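Local coordinates for outer membrane protein Omp121 (Bacteroides thetaiotaomicron, PDB 5FQ8) that probably imports peptide nutrients across the outer membrane as a TonB-dependent receptor, with a plug domain seated in a beta-barrel, at residues 92-97 against 740-745; 690-695 against 736-741; 841-846 against 946-951. All coordinates share one frame; numbering follows the deposited sequence.

Interaction 1. Residues 92-97 against 740-745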
# COMPACT_ATOMS: atom_id res chain seq x y z
N SER B 92 15.41 -25.94 -22.40
CA SER B 92 16.52 -25.24 -23.01
C SER B 92 16.85 -23.95 -22.28
O SER B 92 18.03 -23.58 -22.20
CB SER B 92 16.21 -24.92 -24.46
OG SER B 92 15.85 -26.10 -25.15
N SER B 93 15.85 -23.27 -21.76
CA SER B 93 16.03 -21.98 -21.12
C SER B 93 16.38 -22.22 -19.66
O SER B 93 15.59 -22.82 -18.92
CB SER B 93 14.76 -21.14 -21.27
OG SER B 93 14.97 -19.77 -20.94
N LEU B 94 17.57 -21.79 -19.24
CA LEU B 94 17.96 -22.08 -17.88
C LEU B 94 17.17 -21.26 -16.89
O LEU B 94 16.96 -21.69 -15.76
CB LEU B 94 19.45 -21.86 -17.69
CG LEU B 94 20.07 -22.89 -16.78
CD1 LEU B 94 19.70 -24.24 -17.30
CD2 LEU B 94 21.56 -22.72 -16.82
N SER B 95 16.74 -20.08 -17.29
CA SER B 95 15.67 -19.41 -16.57
C SER B 95 15.07 -18.37 -17.47
O SER B 95 15.78 -17.49 -17.97
CB SER B 95 16.17 -18.78 -15.28
OG SER B 95 16.03 -19.70 -14.22
N GLY B 96 13.78 -18.52 -17.73
CA GLY B 96 13.03 -19.70 -17.33
C GLY B 96 11.76 -19.86 -18.15
O GLY B 96 10.66 -20.02 -17.62
N THR B 97 11.91 -19.79 -19.47
CA THR B 97 10.79 -19.79 -20.39
C THR B 97 10.88 -21.03 -21.27
O THR B 97 11.60 -21.04 -22.28
CB THR B 97 10.80 -18.53 -21.24
OG1 THR B 97 10.88 -17.38 -20.40
CG2 THR B 97 9.54 -18.47 -22.09
N GLY B 740 31.43 -23.31 -12.41
CA GLY B 740 30.66 -24.08 -13.36
C GLY B 740 29.29 -24.46 -12.84
O GLY B 740 28.75 -25.49 -13.22
N ILE B 741 28.73 -23.62 -11.98
CA ILE B 741 27.56 -23.98 -11.20
C ILE B 741 26.73 -22.73 -11.01
O ILE B 741 27.26 -21.62 -11.01
CB ILE B 741 27.99 -24.62 -9.86
CG1 ILE B 741 26.81 -24.98 -8.99
CG2 ILE B 741 28.86 -23.67 -9.11
CD1 ILE B 741 27.22 -25.66 -7.71
N THR B 742 25.41 -22.90 -10.90
CA THR B 742 24.52 -21.76 -10.70
C THR B 742 23.17 -22.26 -10.21
O THR B 742 22.64 -23.22 -10.72
CB THR B 742 24.36 -20.94 -11.98
OG1 THR B 742 23.60 -19.77 -11.70
CG2 THR B 742 23.66 -21.71 -13.05
N THR B 743 22.63 -21.60 -9.21
CA THR B 743 21.41 -22.04 -8.58
C THR B 743 20.20 -21.77 -9.47
O THR B 743 20.09 -20.70 -10.06
CB THR B 743 21.21 -21.34 -7.25
OG1 THR B 743 22.41 -21.43 -6.47
CG2 THR B 743 20.10 -21.96 -6.49
N ILE B 744 19.30 -22.74 -9.55
CA ILE B 744 18.00 -22.57 -10.19
C ILE B 744 16.90 -22.35 -9.16
O ILE B 744 16.01 -21.52 -9.36
CB ILE B 744 17.69 -23.77 -11.09
CG1 ILE B 744 18.59 -23.76 -12.31
CG2 ILE B 744 16.27 -23.75 -11.55
CD1 ILE B 744 18.45 -25.00 -13.12
N TYR B 745 16.94 -23.09 -8.07
CA TYR B 745 16.11 -22.85 -6.91
C TYR B 745 16.68 -23.69 -5.78
O TYR B 745 17.29 -24.73 -6.04
CB TYR B 745 14.64 -23.19 -7.16
CG TYR B 745 13.78 -22.67 -6.07
CD1 TYR B 745 13.30 -21.37 -6.11
CD2 TYR B 745 13.49 -23.45 -4.97
CE1 TYR B 745 12.55 -20.88 -5.10
CE2 TYR B 745 12.73 -22.96 -3.95
CZ TYR B 745 12.26 -21.66 -4.03
OH TYR B 745 11.51 -21.15 -3.03

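Interaction 2. Residues 690-695 against 736-741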
# COMPACT_ATOMS: atom_id res chain seq x y z
N GLN B 690 26.00 -11.83 -13.04
CA GLN B 690 26.34 -11.09 -14.23
C GLN B 690 25.57 -11.68 -15.39
O GLN B 690 25.50 -12.90 -15.52
CB GLN B 690 27.83 -11.12 -14.52
CG GLN B 690 28.18 -10.36 -15.78
CD GLN B 690 29.64 -10.42 -16.12
OE1 GLN B 690 30.08 -9.79 -17.08
NE2 GLN B 690 30.40 -11.19 -15.37
N ASN B 691 24.96 -10.83 -16.20
CA ASN B 691 24.25 -11.30 -17.37
C ASN B 691 25.25 -11.62 -18.46
O ASN B 691 26.00 -10.74 -18.89
CB ASN B 691 23.26 -10.24 -17.86
CG ASN B 691 22.19 -9.93 -16.86
OD1 ASN B 691 21.86 -10.75 -16.02
ND2 ASN B 691 21.63 -8.74 -16.97
N MET B 692 25.29 -12.87 -18.90
CA MET B 692 26.16 -13.19 -20.02
C MET B 692 25.56 -14.33 -20.82
O MET B 692 24.61 -14.98 -20.39
CB MET B 692 27.57 -13.51 -19.55
CG MET B 692 27.66 -14.44 -18.36
SD MET B 692 29.17 -14.19 -17.41
CE MET B 692 30.30 -13.67 -18.66
N ASN B 693 26.13 -14.54 -22.00
CA ASN B 693 25.72 -15.65 -22.86
C ASN B 693 26.23 -16.96 -22.30
O ASN B 693 27.44 -17.13 -22.09
CB ASN B 693 26.27 -15.44 -24.26
CG ASN B 693 25.84 -14.14 -24.87
OD1 ASN B 693 26.63 -13.24 -25.05
ND2 ASN B 693 24.56 -14.03 -25.18
N LEU B 694 25.33 -17.91 -22.08
CA LEU B 694 25.74 -19.19 -21.52
C LEU B 694 26.33 -20.10 -22.58
O LEU B 694 26.51 -19.73 -23.75
CB LEU B 694 24.56 -19.88 -20.85
CG LEU B 694 23.94 -19.27 -19.61
CD1 LEU B 694 23.05 -20.28 -18.94
CD2 LEU B 694 24.99 -18.80 -18.67
N GLY B 695 26.65 -21.30 -22.17
CA GLY B 695 27.04 -22.34 -23.10
C GLY B 695 25.85 -23.05 -23.68
O GLY B 695 24.71 -22.57 -23.65
N GLU B 736 33.30 -20.49 -17.44
CA GLU B 736 34.22 -20.97 -16.42
C GLU B 736 34.52 -19.89 -15.40
O GLU B 736 34.59 -20.16 -14.20
CB GLU B 736 35.53 -21.43 -17.06
CG GLU B 736 35.50 -22.79 -17.75
CD GLU B 736 36.80 -23.09 -18.48
OE1 GLU B 736 37.62 -22.16 -18.62
OE2 GLU B 736 37.02 -24.25 -18.91
N GLU B 737 34.68 -18.66 -15.88
CA GLU B 737 35.21 -17.58 -15.07
C GLU B 737 34.40 -17.33 -13.82
O GLU B 737 34.93 -16.77 -12.86
CB GLU B 737 35.29 -16.31 -15.90
CG GLU B 737 35.95 -16.54 -17.24
CD GLU B 737 34.96 -16.99 -18.28
OE1 GLU B 737 33.83 -16.45 -18.28
OE2 GLU B 737 35.30 -17.87 -19.09
N LEU B 738 33.15 -17.77 -13.78
CA LEU B 738 32.31 -17.58 -12.62
C LEU B 738 31.99 -18.88 -11.91
O LEU B 738 31.05 -18.92 -11.11
CB LEU B 738 31.00 -16.89 -13.01
CG LEU B 738 30.91 -15.38 -13.18
CD1 LEU B 738 31.74 -14.88 -14.33
CD2 LEU B 738 29.46 -15.04 -13.39
N GLY B 739 32.75 -19.94 -12.17
CA GLY B 739 32.42 -21.25 -11.67
C GLY B 739 31.59 -22.03 -12.67
O GLY B 739 31.11 -21.50 -13.68
N GLY B 740 31.43 -23.31 -12.41
CA GLY B 740 30.66 -24.08 -13.36
C GLY B 740 29.29 -24.46 -12.84
O GLY B 740 28.75 -25.49 -13.22
N ILE B 741 28.73 -23.62 -11.98
CA ILE B 741 27.56 -23.98 -11.20
C ILE B 741 26.73 -22.73 -11.01
O ILE B 741 27.26 -21.62 -11.01
CB ILE B 741 27.99 -24.62 -9.86
CG1 ILE B 741 26.81 -24.98 -8.99
CG2 ILE B 741 28.86 -23.67 -9.11
CD1 ILE B 741 27.22 -25.66 -7.71

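Interaction 3. Residues 841-846 against 946-951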
# COMPACT_ATOMS: atom_id res chain seq x y z
N GLY B 841 6.43 -37.17 13.15
CA GLY B 841 6.23 -38.50 13.68
C GLY B 841 5.00 -39.20 13.17
O GLY B 841 4.47 -40.07 13.85
N ASN B 842 4.54 -38.83 11.98
CA ASN B 842 3.30 -39.38 11.47
C ASN B 842 3.48 -40.35 10.32
O ASN B 842 2.60 -41.18 10.10
CB ASN B 842 2.37 -38.25 11.01
CG ASN B 842 1.69 -37.56 12.14
OD1 ASN B 842 1.58 -38.11 13.23
ND2 ASN B 842 1.22 -36.36 11.90
N ALA B 843 4.58 -40.28 9.59
CA ALA B 843 4.80 -41.23 8.51
C ALA B 843 5.09 -42.62 9.07
O ALA B 843 5.67 -42.77 10.14
CB ALA B 843 5.96 -40.78 7.63
N ILE B 844 4.65 -43.63 8.34
CA ILE B 844 4.77 -45.01 8.80
C ILE B 844 6.24 -45.39 8.95
O ILE B 844 6.61 -46.16 9.83
CB ILE B 844 4.01 -45.95 7.84
CG1 ILE B 844 4.01 -47.37 8.37
CG2 ILE B 844 4.58 -45.90 6.45
CD1 ILE B 844 3.26 -47.53 9.65
N GLN B 845 7.09 -44.83 8.10
CA GLN B 845 8.52 -45.06 8.24
C GLN B 845 9.03 -44.75 9.64
O GLN B 845 9.92 -45.44 10.13
CB GLN B 845 9.29 -44.24 7.22
CG GLN B 845 9.27 -44.78 5.83
CD GLN B 845 8.05 -44.38 5.08
OE1 GLN B 845 7.08 -43.96 5.67
NE2 GLN B 845 8.09 -44.51 3.78
N THR B 846 8.48 -43.73 10.30
CA THR B 846 9.06 -43.36 11.58
C THR B 846 8.73 -44.37 12.67
O THR B 846 9.26 -44.24 13.78
CB THR B 846 8.60 -41.97 12.01
OG1 THR B 846 7.23 -42.00 12.41
CG2 THR B 846 8.79 -40.97 10.90
N ASN B 946 8.24 -44.25 -2.11
CA ASN B 946 7.44 -43.03 -2.06
C ASN B 946 6.05 -43.44 -1.64
O ASN B 946 5.28 -43.98 -2.44
CB ASN B 946 7.46 -42.34 -3.41
CG ASN B 946 6.44 -41.25 -3.53
OD1 ASN B 946 5.71 -40.95 -2.60
ND2 ASN B 946 6.38 -40.65 -4.69
N THR B 947 5.72 -43.20 -0.39
CA THR B 947 4.37 -43.41 0.09
C THR B 947 3.73 -42.09 0.47
O THR B 947 2.89 -42.05 1.36
CB THR B 947 4.35 -44.34 1.28
OG1 THR B 947 5.19 -43.79 2.29
CG2 THR B 947 4.86 -45.71 0.91
N PHE B 948 4.14 -41.01 -0.18
CA PHE B 948 3.81 -39.70 0.33
C PHE B 948 3.00 -38.85 -0.64
O PHE B 948 1.97 -38.31 -0.24
CB PHE B 948 5.10 -38.96 0.74
CG PHE B 948 6.02 -39.80 1.55
CD1 PHE B 948 5.64 -40.25 2.79
CD2 PHE B 948 7.25 -40.16 1.06
CE1 PHE B 948 6.47 -41.04 3.53
CE2 PHE B 948 8.07 -40.95 1.78
CZ PHE B 948 7.69 -41.38 3.03
N ILE B 949 3.44 -38.70 -1.88
CA ILE B 949 2.83 -37.73 -2.78
C ILE B 949 2.51 -38.32 -4.14
O ILE B 949 3.13 -39.28 -4.59
CB ILE B 949 3.75 -36.52 -2.99
CG1 ILE B 949 5.06 -36.98 -3.59
CG2 ILE B 949 3.98 -35.81 -1.71
CD1 ILE B 949 5.85 -35.87 -4.20
N ASP B 950 1.55 -37.70 -4.80
CA ASP B 950 1.43 -37.84 -6.24
C ASP B 950 2.48 -36.90 -6.80
O ASP B 950 2.35 -35.69 -6.67
CB ASP B 950 0.02 -37.48 -6.72
CG ASP B 950 -0.07 -37.24 -8.22
OD1 ASP B 950 0.92 -37.40 -8.95
OD2 ASP B 950 -1.15 -36.87 -8.68
N PRO B 951 3.51 -37.42 -7.42
CA PRO B 951 4.60 -36.57 -7.91
C PRO B 951 4.21 -35.44 -8.84
O PRO B 951 5.09 -34.66 -9.23
CB PRO B 951 5.49 -37.57 -8.64
CG PRO B 951 5.29 -38.81 -7.93
CD PRO B 951 3.87 -38.83 -7.49

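Interaction 1. Residues 92-97 against 740-745
Leu94 reaches out of the plug loop 92-97 and places its two methyls on separate partners, CD1 against Ile744 and CD2 against Thr742. Its CD1 lies 4.4 Å from Ile744 CD1, methyl meeting methyl, while its CD2 stands 4.4 Å from Thr742 CG2. The backbone joins in as well, with Leu94 O facing Ile744 CG1 at 4.3 Å. Ile744 extends its longer branch toward the plug: CG1 lies anti to the carbonyl carbon, and chi2 of 173° stretches CD1 outward to the leucine. No hydrogen bond crosses the contact, which buries only 130 Å² in all, so van der Waals packing joins the segments. The close part is centred on Leu94, which also packs against Ile697, Leu694 and Ala755. Thr742 is turned toward the plug and is backed by Leu679 of strand 661-680.

Away from the leucine the loop is more exposed. Ser95 OG turns back on its own loop and donates to Leu94 O at 2.7 Å, meeting a lone pair in the carbonyl plane. A cis peptide bond leads into Gly96, and beyond it Thr97 is exposed, its N held to Ser93 OG by a weak hydrogen bond of 3.4 Å. On the other segment, next to Thr742, Thr743 packs on the backbone of the bound peptide. Ile744 and Tyr745 both face Met753 of strand 752-756, a classic beta bulge where the chain turns a corner. The contact thus joins a plug-domain loop to the edge strand of a small antiparallel sheet inserted between barrel strands 716-731 and 802-812, consistent with the plug-in-barrel fold of TonB-dependent receptors.

Interaction 2. Residues 690-695 against 736-741
Leu738 presents its isobutyl end to two residues of strand 689-693, Gln690 and Met692, which sit two positions apart and so face it from the same side of the strand. The methionine sulfur meets the fork of the leucine: SD of Met692 is 4.1 Å from CD1 of Leu738 and also 4.1 Å from its CD2. The glutamine comes to one methyl only, with NE2 of Gln690 at 4.1 Å from CD1 of Leu738.

The three side chains take quite different shapes. Gln690 is fully extended, with CG anti to the backbone N (chi1 179°) and the later torsions straight as well, so its amide projects far from the strand and crosses Leu738 at about a right angle. Met692 instead has CG set between its backbone N and carbonyl carbon, and it bends at chi3 (-31°), which folds CE back after the sulfur has reached the leucine. CB of Leu738 points toward the strand, and the fork beyond it carries both methyls to the sulfur. Next to it in the chain a short 3-10 segment, 736-737, is closed by Gly739 N bonding to Glu736 O at 2.7 Å. The backbones themselves stay well apart, the nearest CA atoms, those of Gln690 and Leu738, being 9.0 Å from each other.

Leu679 and Met681 extend the apolar surroundings of Leu738, which also packs on an apolar side chain of another protein's chain. No hydrogen bond links the two segments. The same NE2 of Gln690 that hydrogen-bonds to a polar side chain of the other protein also rests against Leu738 CD1, so strand and loop are held by van der Waals packing while the amide's polar need is met across the protein-protein interface.

Interaction 3. Residues 841-846 against 946-951
Gln845 joins Thr947 and Phe948 in a mixed polar and aromatic contact between two loops, one following helix 832-839 and the other following strand 928-941. The glutamine bends at chi2 (84°), bringing its amide to the Phe948 ring with the two planes 30° apart and CD of Gln845 3.7 Å from CZ of Phe948. From there NE2 of Gln845 donates a weak but nearly straight hydrogen bond to OG1 of Thr947, 3.3 Å and 169°. That hydroxyl oxygen itself sits 3.3 Å above one face of the Phe948 ring, offset toward the rim. Ala843 completes the contact obliquely, its CB 4.1 Å from CE1 of Phe948. Losing the amide to an alanine here would probably leave Thr947 OG1 without this donor and the Phe948 ring with less packing around CZ.

Each loop is also braced internally. Ala843 O accepts from both the N and the OG1 of Thr846. Helix 832-839 touches both segments, through Tyr838 on Gln845 and Lys834 on Phe948. Asn946 OD1 accepts from Phe948 N at 2.9 Å and from Ile949 N at 3.3 Å, so the loop that presents the ring is built on an Asx turn within a wider Asx motif.

Overall arrangement
Interactions 1 and 2 form one neighbourhood: their centres are 11 Å apart, they share Gly740 and Ile741, and Leu94 CD2 packs on Leu694 CD1 at 3.6 Å. The plug loop, strand 689-693 and the chain 736-745 are thereby joined. The bound peptide packs on Thr743 of interaction 1, and another protein's chain packs on Leu738 of interaction 2 and on the shared Ile741. Interaction 3 stands apart, its centre 30 Å from that of interaction 1 and 39 Å from that of interaction 2, and touches neither. The metals are remote from direct contact: a magnesium ion lies about 13 Å from the Gln690 side chain, and a calcium ion about 12 Å from that of Gln845.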